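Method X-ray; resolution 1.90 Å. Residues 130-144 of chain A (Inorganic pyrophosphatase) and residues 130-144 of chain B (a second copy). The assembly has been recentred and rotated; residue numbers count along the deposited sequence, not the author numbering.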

ATOM      1  N   LEU A 130       8.737  17.571  15.324  1.00 24.68           N
ATOM      2  CA  LEU A 130       9.373  17.323  16.610  1.00 25.61           C
ATOM      3  C   LEU A 130       8.341  16.866  17.636  1.00 24.86           C
ATOM      4  O   LEU A 130       8.573  15.908  18.373  1.00 24.06           O
ATOM      5  CB  LEU A 130      10.083  18.592  17.099  1.00 27.08           C
ATOM      6  CG  LEU A 130      11.592  18.697  16.835  1.00 31.31           C
ATOM      7  CD1 LEU A 130      11.934  18.183  15.457  1.00 31.40           C
ATOM      8  CD2 LEU A 130      12.039  20.145  17.014  1.00 29.91           C
ATOM      9  N   ASP A 131       7.198  17.543  17.677  1.00 23.46           N
ATOM     10  CA  ASP A 131       6.145  17.180  18.618  1.00 24.77           C
ATOM     11  C   ASP A 131       5.609  15.781  18.328  1.00 21.98           C
ATOM     12  O   ASP A 131       5.310  15.026  19.250  1.00 20.81           O
ATOM     13  CB  ASP A 131       4.981  18.172  18.553  1.00 28.05           C
ATOM     14  CG  ASP A 131       5.351  19.553  19.065  1.00 31.92           C
ATOM     15  OD1 ASP A 131       6.309  19.664  19.856  1.00 33.34           O
ATOM     16  OD2 ASP A 131       4.663  20.523  18.685  1.00 35.84           O
ATOM     17  N   LYS A 132       5.475  15.442  17.047  1.00 20.55           N
ATOM     18  CA  LYS A 132       4.962  14.122  16.672  1.00 21.21           C
ATOM     19  C   LYS A 132       5.921  13.032  17.137  1.00 20.30           C
ATOM     20  O   LYS A 132       5.504  11.998  17.657  1.00 19.91           O
ATOM     21  CB  LYS A 132       4.765  14.017  15.150  1.00 20.56           C
ATOM     22  CG  LYS A 132       4.308  12.621  14.683  1.00 23.91           C
ATOM     23  CD  LYS A 132       4.192  12.503  13.161  1.00 25.87           C
ATOM     24  CE  LYS A 132       3.039  13.319  12.595  1.00 28.25           C
ATOM     25  NZ  LYS A 132       2.876  13.127  11.112  1.00 30.34           N
ATOM     26  N   ILE A 133       7.212  13.262  16.940  1.00 20.84           N
ATOM     27  CA  ILE A 133       8.210  12.282  17.353  1.00 21.10           C
ATOM     28  C   ILE A 133       8.221  12.117  18.868  1.00 22.35           C
ATOM     29  O   ILE A 133       8.250  10.994  19.391  1.00 21.62           O
ATOM     30  CB  ILE A 133       9.609  12.686  16.867  1.00 19.77           C
ATOM     31  CG1 ILE A 133       9.666  12.558  15.343  1.00 22.25           C
ATOM     32  CG2 ILE A 133      10.674  11.831  17.556  1.00 20.75           C
ATOM     33  CD1 ILE A 133      10.958  13.017  14.720  1.00 24.17           C
ATOM     34  N   LYS A 134       8.189  13.240  19.576  1.00 22.94           N
ATOM     35  CA  LYS A 134       8.199  13.216  21.034  1.00 24.55           C
ATOM     36  C   LYS A 134       6.973  12.501  21.593  1.00 23.57           C
ATOM     37  O   LYS A 134       7.076  11.687  22.510  1.00 22.69           O
ATOM     38  CB  LYS A 134       8.268  14.651  21.580  1.00 27.60           C
ATOM     39  CG  LYS A 134       8.050  14.771  23.085  1.00 32.89           C
ATOM     40  CD  LYS A 134       8.712  16.031  23.653  1.00 36.23           C
ATOM     41  CE  LYS A 134       8.167  17.307  23.036  1.00 40.20           C
ATOM     42  NZ  LYS A 134       8.909  18.517  23.518  1.00 40.67           N
ATOM     43  N   HIS A 135       5.813  12.809  21.026  1.00 23.42           N
ATOM     44  CA  HIS A 135       4.562  12.211  21.468  1.00 22.38           C
ATOM     45  C   HIS A 135       4.534  10.703  21.195  1.00 21.10           C
ATOM     46  O   HIS A 135       3.923   9.935  21.944  1.00 21.53           O
ATOM     47  CB  HIS A 135       3.396  12.925  20.777  1.00 23.32           C
ATOM     48  CG  HIS A 135       2.062  12.309  21.050  1.00 23.21           C
ATOM     49  ND1 HIS A 135       1.470  11.409  20.190  1.00 23.97           N
ATOM     50  CD2 HIS A 135       1.221  12.432  22.104  1.00 22.70           C
ATOM     51  CE1 HIS A 135       0.324  11.001  20.706  1.00 23.63           C
ATOM     52  NE2 HIS A 135       0.149  11.607  21.866  1.00 22.76           N
ATOM     53  N   PHE A 136       5.202  10.278  20.130  1.00 20.49           N
ATOM     54  CA  PHE A 136       5.252   8.858  19.802  1.00 20.86           C
ATOM     55  C   PHE A 136       5.996   8.085  20.890  1.00 21.17           C
ATOM     56  O   PHE A 136       5.504   7.080  21.412  1.00 21.07           O
ATOM     57  CB  PHE A 136       5.957   8.630  18.467  1.00 20.41           C
ATOM     58  CG  PHE A 136       6.199   7.182  18.159  1.00 20.38           C
ATOM     59  CD1 PHE A 136       5.171   6.381  17.668  1.00 21.46           C
ATOM     60  CD2 PHE A 136       7.447   6.612  18.382  1.00 21.83           C
ATOM     61  CE1 PHE A 136       5.385   5.030  17.402  1.00 21.98           C
ATOM     62  CE2 PHE A 136       7.672   5.260  18.122  1.00 22.63           C
ATOM     63  CZ  PHE A 136       6.638   4.466  17.629  1.00 23.62           C
ATOM     64  N   PHE A 137       7.186   8.553  21.235  1.00 21.77           N
ATOM     65  CA  PHE A 137       7.971   7.867  22.256  1.00 22.44           C
ATOM     66  C   PHE A 137       7.315   7.990  23.621  1.00 23.41           C
ATOM     67  O   PHE A 137       7.405   7.085  24.454  1.00 23.16           O
ATOM     68  CB  PHE A 137       9.396   8.423  22.268  1.00 22.49           C
ATOM     69  CG  PHE A 137      10.227   7.946  21.112  1.00 22.85           C
ATOM     70  CD1 PHE A 137      10.681   6.630  21.068  1.00 23.53           C
ATOM     71  CD2 PHE A 137      10.512   8.790  20.046  1.00 21.57           C
ATOM     72  CE1 PHE A 137      11.403   6.158  19.974  1.00 23.75           C
ATOM     73  CE2 PHE A 137      11.233   8.329  18.947  1.00 22.74           C
ATOM     74  CZ  PHE A 137      11.680   7.006  18.912  1.00 24.66           C
ATOM     75  N   GLU A 138       6.626   9.101  23.836  1.00 23.21           N
ATOM     76  CA  GLU A 138       5.953   9.326  25.105  1.00 26.05           C
ATOM     77  C   GLU A 138       4.769   8.377  25.315  1.00 26.23           C
ATOM     78  O   GLU A 138       4.397   8.096  26.455  1.00 26.96           O
ATOM     79  CB  GLU A 138       5.461  10.770  25.176  1.00 27.69           C
ATOM     80  CG  GLU A 138       5.263  11.287  26.580  1.00 35.07           C
ATOM     81  CD  GLU A 138       6.273  12.365  26.936  1.00 39.04           C
ATOM     82  OE1 GLU A 138       6.165  13.494  26.389  1.00 39.93           O
ATOM     83  OE2 GLU A 138       7.179  12.083  27.748  1.00 39.23           O
ATOM     84  N   THR A 139       4.194   7.858  24.231  1.00 23.40           N
ATOM     85  CA  THR A 139       3.019   6.993  24.357  1.00 22.73           C
ATOM     86  C   THR A 139       3.048   5.587  23.758  1.00 22.91           C
ATOM     87  O   THR A 139       2.198   4.766  24.095  1.00 24.43           O
ATOM     88  CB  THR A 139       1.785   7.678  23.741  1.00 23.09           C
ATOM     89  OG1 THR A 139       1.984   7.836  22.326  1.00 22.24           O
ATOM     90  CG2 THR A 139       1.553   9.037  24.371  1.00 21.82           C
ATOM     91  N   TYR A 140       4.008   5.299  22.887  1.00 22.06           N
ATOM     92  CA  TYR A 140       4.041   4.001  22.223  1.00 22.65           C
ATOM     93  C   TYR A 140       4.225   2.781  23.120  1.00 24.40           C
ATOM     94  O   TYR A 140       3.983   1.650  22.694  1.00 25.71           O
ATOM     95  CB  TYR A 140       5.080   4.017  21.093  1.00 20.63           C
ATOM     96  CG  TYR A 140       6.513   3.716  21.481  1.00 22.93           C
ATOM     97  CD1 TYR A 140       7.155   4.419  22.498  1.00 22.17           C
ATOM     98  CD2 TYR A 140       7.249   2.764  20.772  1.00 23.18           C
ATOM     99  CE1 TYR A 140       8.501   4.185  22.794  1.00 23.88           C
ATOM    100  CE2 TYR A 140       8.590   2.523  21.058  1.00 24.39           C
ATOM    101  CZ  TYR A 140       9.207   3.239  22.069  1.00 25.87           C
ATOM    102  OH  TYR A 140      10.537   3.019  22.342  1.00 26.90           O
ATOM    103  N   LYS A 141       4.641   3.004  24.361  1.00 24.15           N
ATOM    104  CA  LYS A 141       4.809   1.901  25.298  1.00 26.78           C
ATOM    105  C   LYS A 141       3.783   1.973  26.420  1.00 25.53           C
ATOM    106  O   LYS A 141       3.868   1.220  27.388  1.00 26.12           O
ATOM    107  CB  LYS A 141       6.224   1.886  25.884  1.00 28.72           C
ATOM    108  CG  LYS A 141       7.267   1.337  24.938  1.00 31.98           C
ATOM    109  CD  LYS A 141       8.615   1.231  25.618  1.00 36.51           C
ATOM    110  CE  LYS A 141       9.627   0.573  24.710  1.00 38.59           C
ATOM    111  NZ  LYS A 141      10.939   0.406  25.401  1.00 42.84           N
ATOM    112  N   ASP A 142       2.807   2.869  26.292  1.00 25.14           N
ATOM    113  CA  ASP A 142       1.773   2.998  27.323  1.00 25.96           C
ATOM    114  C   ASP A 142       1.128   1.655  27.645  1.00 26.46           C
ATOM    115  O   ASP A 142       1.020   1.279  28.809  1.00 26.37           O
ATOM    116  CB  ASP A 142       0.651   3.960  26.896  1.00 26.28           C
ATOM    117  CG  ASP A 142       1.055   5.430  26.950  1.00 27.96           C
ATOM    118  OD1 ASP A 142       2.055   5.774  27.622  1.00 28.12           O
ATOM    119  OD2 ASP A 142       0.340   6.247  26.324  1.00 24.65           O
ATOM    120  N   LEU A 143       0.703   0.937  26.609  1.00 24.27           N
ATOM    121  CA  LEU A 143       0.026  -0.345  26.781  1.00 24.17           C
ATOM    122  C   LEU A 143       0.906  -1.516  27.199  1.00 24.73           C
ATOM    123  O   LEU A 143       0.399  -2.569  27.566  1.00 23.87           O
ATOM    124  CB  LEU A 143      -0.725  -0.711  25.494  1.00 22.91           C
ATOM    125  CG  LEU A 143      -1.854   0.248  25.096  1.00 25.35           C
ATOM    126  CD1 LEU A 143      -2.352  -0.089  23.700  1.00 23.68           C
ATOM    127  CD2 LEU A 143      -2.988   0.164  26.108  1.00 25.63           C
ATOM    128  N   GLU A 144       2.221  -1.351  27.123  1.00 25.14           N
ATOM    129  CA  GLU A 144       3.108  -2.435  27.515  1.00 25.95           C
ATOM    130  C   GLU A 144       3.286  -2.415  29.023  1.00 28.17           C
ATOM    131  O   GLU A 144       3.723  -1.420  29.595  1.00 27.87           O
ATOM    132  CB  GLU A 144       4.452  -2.312  26.810  1.00 26.47           C
ATOM    133  CG  GLU A 144       4.375  -2.662  25.335  1.00 28.57           C
ATOM    134  CD  GLU A 144       5.717  -2.599  24.651  1.00 30.66           C
ATOM    135  OE1 GLU A 144       6.713  -3.010  25.279  1.00 29.92           O
ATOM    136  OE2 GLU A 144       5.775  -2.155  23.482  1.00 29.07           O
TER
ATOM    137  N   LEU B 130      -9.721  -3.944  22.579  1.00 24.68           N
ATOM    138  CA  LEU B 130     -10.411  -2.945  23.383  1.00 25.61           C
ATOM    139  C   LEU B 130      -9.420  -1.923  23.930  1.00 24.86           C
ATOM    140  O   LEU B 130      -9.670  -0.718  23.876  1.00 24.06           O
ATOM    141  CB  LEU B 130     -11.164  -3.624  24.535  1.00 27.08           C
ATOM    142  CG  LEU B 130     -12.661  -3.898  24.329  1.00 31.31           C
ATOM    143  CD1 LEU B 130     -12.930  -4.384  22.926  1.00 31.40           C
ATOM    144  CD2 LEU B 130     -13.139  -4.909  25.367  1.00 29.91           C
ATOM    145  N   ASP B 131      -8.291  -2.399  24.444  1.00 23.46           N
ATOM    146  CA  ASP B 131      -7.277  -1.504  24.987  1.00 24.77           C
ATOM    147  C   ASP B 131      -6.705  -0.601  23.897  1.00 21.98           C
ATOM    148  O   ASP B 131      -6.437   0.574  24.141  1.00 20.81           O
ATOM    149  CB  ASP B 131      -6.128  -2.291  25.622  1.00 28.05           C
ATOM    150  CG  ASP B 131      -6.544  -3.036  26.878  1.00 31.92           C
ATOM    151  OD1 ASP B 131      -7.539  -2.634  27.514  1.00 33.34           O
ATOM    152  OD2 ASP B 131      -5.855  -4.015  27.233  1.00 35.84           O
ATOM    153  N   LYS B 132      -6.507  -1.151  22.701  1.00 20.55           N
ATOM    154  CA  LYS B 132      -5.956  -0.364  21.596  1.00 21.21           C
ATOM    155  C   LYS B 132      -6.917   0.756  21.217  1.00 20.30           C
ATOM    156  O   LYS B 132      -6.507   1.892  20.978  1.00 19.91           O
ATOM    157  CB  LYS B 132      -5.688  -1.249  20.366  1.00 20.56           C
ATOM    158  CG  LYS B 132      -5.186  -0.461  19.140  1.00 23.91           C
ATOM    159  CD  LYS B 132      -4.998  -1.337  17.897  1.00 25.87           C
ATOM    160  CE  LYS B 132      -3.835  -2.307  18.035  1.00 28.25           C
ATOM    161  NZ  LYS B 132      -3.600  -3.100  16.777  1.00 30.34           N
ATOM    162  N   ILE B 133      -8.202   0.432  21.152  1.00 20.84           N
ATOM    163  CA  ILE B 133      -9.200   1.435  20.800  1.00 21.10           C
ATOM    164  C   ILE B 133      -9.279   2.527  21.862  1.00 22.35           C
ATOM    165  O   ILE B 133      -9.313   3.725  21.548  1.00 21.62           O
ATOM    166  CB  ILE B 133     -10.582   0.792  20.619  1.00 19.77           C
ATOM    167  CG1 ILE B 133     -10.567  -0.081  19.362  1.00 22.25           C
ATOM    168  CG2 ILE B 133     -11.663   1.871  20.557  1.00 20.75           C
ATOM    169  CD1 ILE B 133     -11.837  -0.852  19.115  1.00 24.17           C
ATOM    170  N   LYS B 134      -9.297   2.111  23.123  1.00 22.94           N
ATOM    171  CA  LYS B 134      -9.374   3.058  24.230  1.00 24.55           C
ATOM    172  C   LYS B 134      -8.164   3.984  24.262  1.00 23.57           C
ATOM    173  O   LYS B 134      -8.295   5.195  24.446  1.00 22.69           O
ATOM    174  CB  LYS B 134      -9.492   2.297  25.561  1.00 27.60           C
ATOM    175  CG  LYS B 134      -9.345   3.166  26.806  1.00 32.89           C
ATOM    176  CD  LYS B 134     -10.053   2.545  28.015  1.00 36.23           C
ATOM    177  CE  LYS B 134      -9.502   1.177  28.377  1.00 40.20           C
ATOM    178  NZ  LYS B 134     -10.285   0.538  29.484  1.00 40.67           N
ATOM    179  N   HIS B 135      -6.983   3.405  24.074  1.00 23.42           N
ATOM    180  CA  HIS B 135      -5.745   4.168  24.091  1.00 22.38           C
ATOM    181  C   HIS B 135      -5.679   5.158  22.924  1.00 21.10           C
ATOM    182  O   HIS B 135      -5.091   6.237  23.039  1.00 21.53           O
ATOM    183  CB  HIS B 135      -4.560   3.197  24.067  1.00 23.32           C
ATOM    184  CG  HIS B 135      -3.230   3.868  23.946  1.00 23.21           C
ATOM    185  ND1 HIS B 135      -2.585   4.026  22.740  1.00 23.97           N
ATOM    186  CD2 HIS B 135      -2.441   4.458  24.875  1.00 22.70           C
ATOM    187  CE1 HIS B 135      -1.457   4.687  22.929  1.00 23.63           C
ATOM    188  NE2 HIS B 135      -1.346   4.961  24.217  1.00 22.76           N
ATOM    189  N   PHE B 136      -6.291   4.796  21.802  1.00 20.49           N
ATOM    190  CA  PHE B 136      -6.302   5.683  20.644  1.00 20.86           C
ATOM    191  C   PHE B 136      -7.082   6.959  20.955  1.00 21.17           C
ATOM    192  O   PHE B 136      -6.599   8.075  20.740  1.00 21.07           O
ATOM    193  CB  PHE B 136      -6.942   4.997  19.439  1.00 20.41           C
ATOM    194  CG  PHE B 136      -7.144   5.914  18.268  1.00 20.38           C
ATOM    195  CD1 PHE B 136      -6.083   6.236  17.429  1.00 21.46           C
ATOM    196  CD2 PHE B 136      -8.392   6.475  18.020  1.00 21.83           C
ATOM    197  CE1 PHE B 136      -6.261   7.106  16.354  1.00 21.98           C
ATOM    198  CE2 PHE B 136      -8.583   7.349  16.949  1.00 22.63           C
ATOM    199  CZ  PHE B 136      -7.514   7.664  16.112  1.00 23.62           C
ATOM    200  N   PHE B 137      -8.294   6.798  21.464  1.00 21.77           N
ATOM    201  CA  PHE B 137      -9.114   7.964  21.777  1.00 22.44           C
ATOM    202  C   PHE B 137      -8.523   8.748  22.937  1.00 23.41           C
ATOM    203  O   PHE B 137      -8.637   9.975  22.999  1.00 23.16           O
ATOM    204  CB  PHE B 137     -10.548   7.519  22.076  1.00 22.49           C
ATOM    205  CG  PHE B 137     -11.316   7.138  20.844  1.00 22.85           C
ATOM    206  CD1 PHE B 137     -11.747   8.117  19.951  1.00 23.53           C
ATOM    207  CD2 PHE B 137     -11.566   5.803  20.547  1.00 21.57           C
ATOM    208  CE1 PHE B 137     -12.409   7.774  18.776  1.00 23.75           C
ATOM    209  CE2 PHE B 137     -12.228   5.448  19.374  1.00 22.74           C
ATOM    210  CZ  PHE B 137     -12.651   6.439  18.485  1.00 24.66           C
ATOM    211  N   GLU B 138      -7.864   8.039  23.842  1.00 23.21           N
ATOM    212  CA  GLU B 138      -7.254   8.685  24.992  1.00 26.05           C
ATOM    213  C   GLU B 138      -6.065   9.570  24.606  1.00 26.23           C
ATOM    214  O   GLU B 138      -5.742  10.518  25.321  1.00 26.96           O
ATOM    215  CB  GLU B 138      -6.790   7.624  25.989  1.00 27.69           C
ATOM    216  CG  GLU B 138      -6.664   8.122  27.408  1.00 35.07           C
ATOM    217  CD  GLU B 138      -7.707   7.501  28.322  1.00 39.04           C
ATOM    218  OE1 GLU B 138      -7.593   6.284  28.624  1.00 39.93           O
ATOM    219  OE2 GLU B 138      -8.645   8.220  28.726  1.00 39.23           O
ATOM    220  N   THR B 139      -5.432   9.290  23.467  1.00 23.40           N
ATOM    221  CA  THR B 139      -4.251  10.056  23.067  1.00 22.73           C
ATOM    222  C   THR B 139      -4.228  10.760  21.710  1.00 22.91           C
ATOM    223  O   THR B 139      -3.382  11.622  21.485  1.00 24.43           O
ATOM    224  CB  THR B 139      -3.001   9.157  23.086  1.00 23.09           C
ATOM    225  OG1 THR B 139      -3.137   8.131  22.087  1.00 22.24           O
ATOM    226  CG2 THR B 139      -2.820   8.514  24.446  1.00 21.82           C
ATOM    227  N   TYR B 140      -5.142  10.412  20.812  1.00 22.06           N
ATOM    228  CA  TYR B 140      -5.123  10.989  19.472  1.00 22.65           C
ATOM    229  C   TYR B 140      -5.328  12.499  19.379  1.00 24.40           C
ATOM    230  O   TYR B 140      -5.048  13.103  18.342  1.00 25.71           O
ATOM    231  CB  TYR B 140      -6.110  10.241  18.566  1.00 20.63           C
ATOM    232  CG  TYR B 140      -7.554  10.697  18.606  1.00 22.93           C
ATOM    233  CD1 TYR B 140      -8.254  10.790  19.808  1.00 22.17           C
ATOM    234  CD2 TYR B 140      -8.241  10.967  17.421  1.00 23.18           C
ATOM    235  CE1 TYR B 140      -9.608  11.137  19.824  1.00 23.88           C
ATOM    236  CE2 TYR B 140      -9.590  11.312  17.427  1.00 24.39           C
ATOM    237  CZ  TYR B 140     -10.264  11.393  18.632  1.00 25.87           C
ATOM    238  OH  TYR B 140     -11.601  11.715  18.641  1.00 26.90           O
ATOM    239  N   LYS B 141      -5.805  13.109  20.457  1.00 24.15           N
ATOM    240  CA  LYS B 141      -5.997  14.554  20.469  1.00 26.78           C
ATOM    241  C   LYS B 141      -5.025  15.228  21.426  1.00 25.53           C
ATOM    242  O   LYS B 141      -5.142  16.424  21.689  1.00 26.12           O
ATOM    243  CB  LYS B 141      -7.437  14.914  20.846  1.00 28.72           C
ATOM    244  CG  LYS B 141      -8.426  14.719  19.720  1.00 31.98           C
ATOM    245  CD  LYS B 141      -9.802  15.210  20.114  1.00 36.51           C
ATOM    246  CE  LYS B 141     -10.760  15.124  18.950  1.00 38.59           C
ATOM    247  NZ  LYS B 141     -12.100  15.671  19.316  1.00 42.84           N
ATOM    248  N   ASP B 142      -4.059  14.472  21.942  1.00 25.14           N
ATOM    249  CA  ASP B 142      -3.076  15.046  22.866  1.00 25.96           C
ATOM    250  C   ASP B 142      -2.425  16.298  22.289  1.00 26.46           C
ATOM    251  O   ASP B 142      -2.364  17.330  22.951  1.00 26.37           O
ATOM    252  CB  ASP B 142      -1.952  14.051  23.200  1.00 26.28           C
ATOM    253  CG  ASP B 142      -2.382  12.944  24.160  1.00 27.96           C
ATOM    254  OD1 ASP B 142      -3.417  13.090  24.849  1.00 28.12           O
ATOM    255  OD2 ASP B 142      -1.652  11.928  24.230  1.00 24.65           O
ATOM    256  N   LEU B 143      -1.941  16.198  21.053  1.00 24.27           N
ATOM    257  CA  LEU B 143      -1.250  17.308  20.401  1.00 24.17           C
ATOM    258  C   LEU B 143      -2.130  18.463  19.938  1.00 24.73           C
ATOM    259  O   LEU B 143      -1.623  19.516  19.574  1.00 23.87           O
ATOM    260  CB  LEU B 143      -0.436  16.784  19.212  1.00 22.91           C
ATOM    261  CG  LEU B 143       0.694  15.809  19.567  1.00 25.35           C
ATOM    262  CD1 LEU B 143       1.262  15.190  18.302  1.00 23.68           C
ATOM    263  CD2 LEU B 143       1.782  16.537  20.345  1.00 25.63           C
ATOM    264  N   GLU B 144      -3.442  18.266  19.923  1.00 25.14           N
ATOM    265  CA  GLU B 144      -4.328  19.336  19.496  1.00 25.95           C
ATOM    266  C   GLU B 144      -4.576  20.277  20.661  1.00 28.17           C
ATOM    267  O   GLU B 144      -5.055  19.867  21.714  1.00 27.87           O
ATOM    268  CB  GLU B 144      -5.640  18.771  18.969  1.00 26.47           C
ATOM    269  CG  GLU B 144      -5.490  18.103  17.614  1.00 28.57           C
ATOM    270  CD  GLU B 144      -6.801  17.597  17.066  1.00 30.66           C
ATOM    271  OE1 GLU B 144      -7.817  18.297  17.242  1.00 29.92           O
ATOM    272  OE2 GLU B 144      -6.812  16.509  16.446  1.00 29.07           O
TER

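Contacts built on a two-fold axis obey a simple rule: every interaction away from the axis occurs twice, and a residue on the axis meets its own copy. The paired stretches of this inorganic pyrophosphatase illustrate it well. Each enters as a helix and leaves through two overlapping type I turns, in chain A Thr139(A) to Asp142(A) and Lys141(A) to Glu144(A), with the same turns in chain B, closed in chain A by Asp142(A) N to Thr139(A) O at 3.0 Å and Glu144(A) N to Lys141(A) O at 3.1 Å. The helices run at 141° to one another, nearer antiparallel than parallel, and their axes come no closer than 12.7 Å. That is too far for intimate helix packing, and much of the contact is made by the turns, which reach back to the partner helix. The backbone register reflects this: the CA atoms of Thr139(A) and Thr139(B) lie 8.0 Å apart, while the CA atoms of Leu143(A) and Asp131(B) lie 7.6 Å apart, as do those of the symmetry-related pair.

The polar element is a reciprocal pair of hydrogen bonds. His135(A) NE2 donates to Asp142(B) OD2 at 3.0 Å, with an angle of 151° at the hydrogen, and His135(B) NE2 donates to Asp142(A) OD2 in the same way. The carboxylate oxygen lies at the edge of the imidazole, near its plane, where an N-H group can be directed at it. The t rotamer of His135(A) (chi1 174°), repeated in His135(B), accompanies a CA-to-CB bond that already points toward the partner.

Leu143(A) and Leu143(B) supply the apolar counterpart and, with His135(A) and His135(B), account for most of the 484 Å² buried between the stretches. Leu143(B) CG sits over one face of the His135(A) ring, so the same histidine is engaged at its edge by an acid and on its face by a hydrocarbon. Both methyls of this leucine rest on His135(A): Leu143(B) CD1 and Leu143(B) CD2 each lie 4.0 Å from His135(A) CB. Leu143(B) CD1 also lies 4.2 Å from Lys132(A) CA, and Leu143(B) CD2 lies 4.0 Å from Asp131(A) CB. Lys132(A) contributes chiefly the base of its residue, since the end of its side chain leads away.

At the centre, Thr139(A) CG2 and Thr139(B) CG2 meet at 4.4 Å, a loose methyl contact. The hydroxyl is occupied within its own chain: Thr139(A) OG1 donates to His135(A) O at 2.9 Å. Helix, turn and side chains thus form one self-complementary surface, used twice.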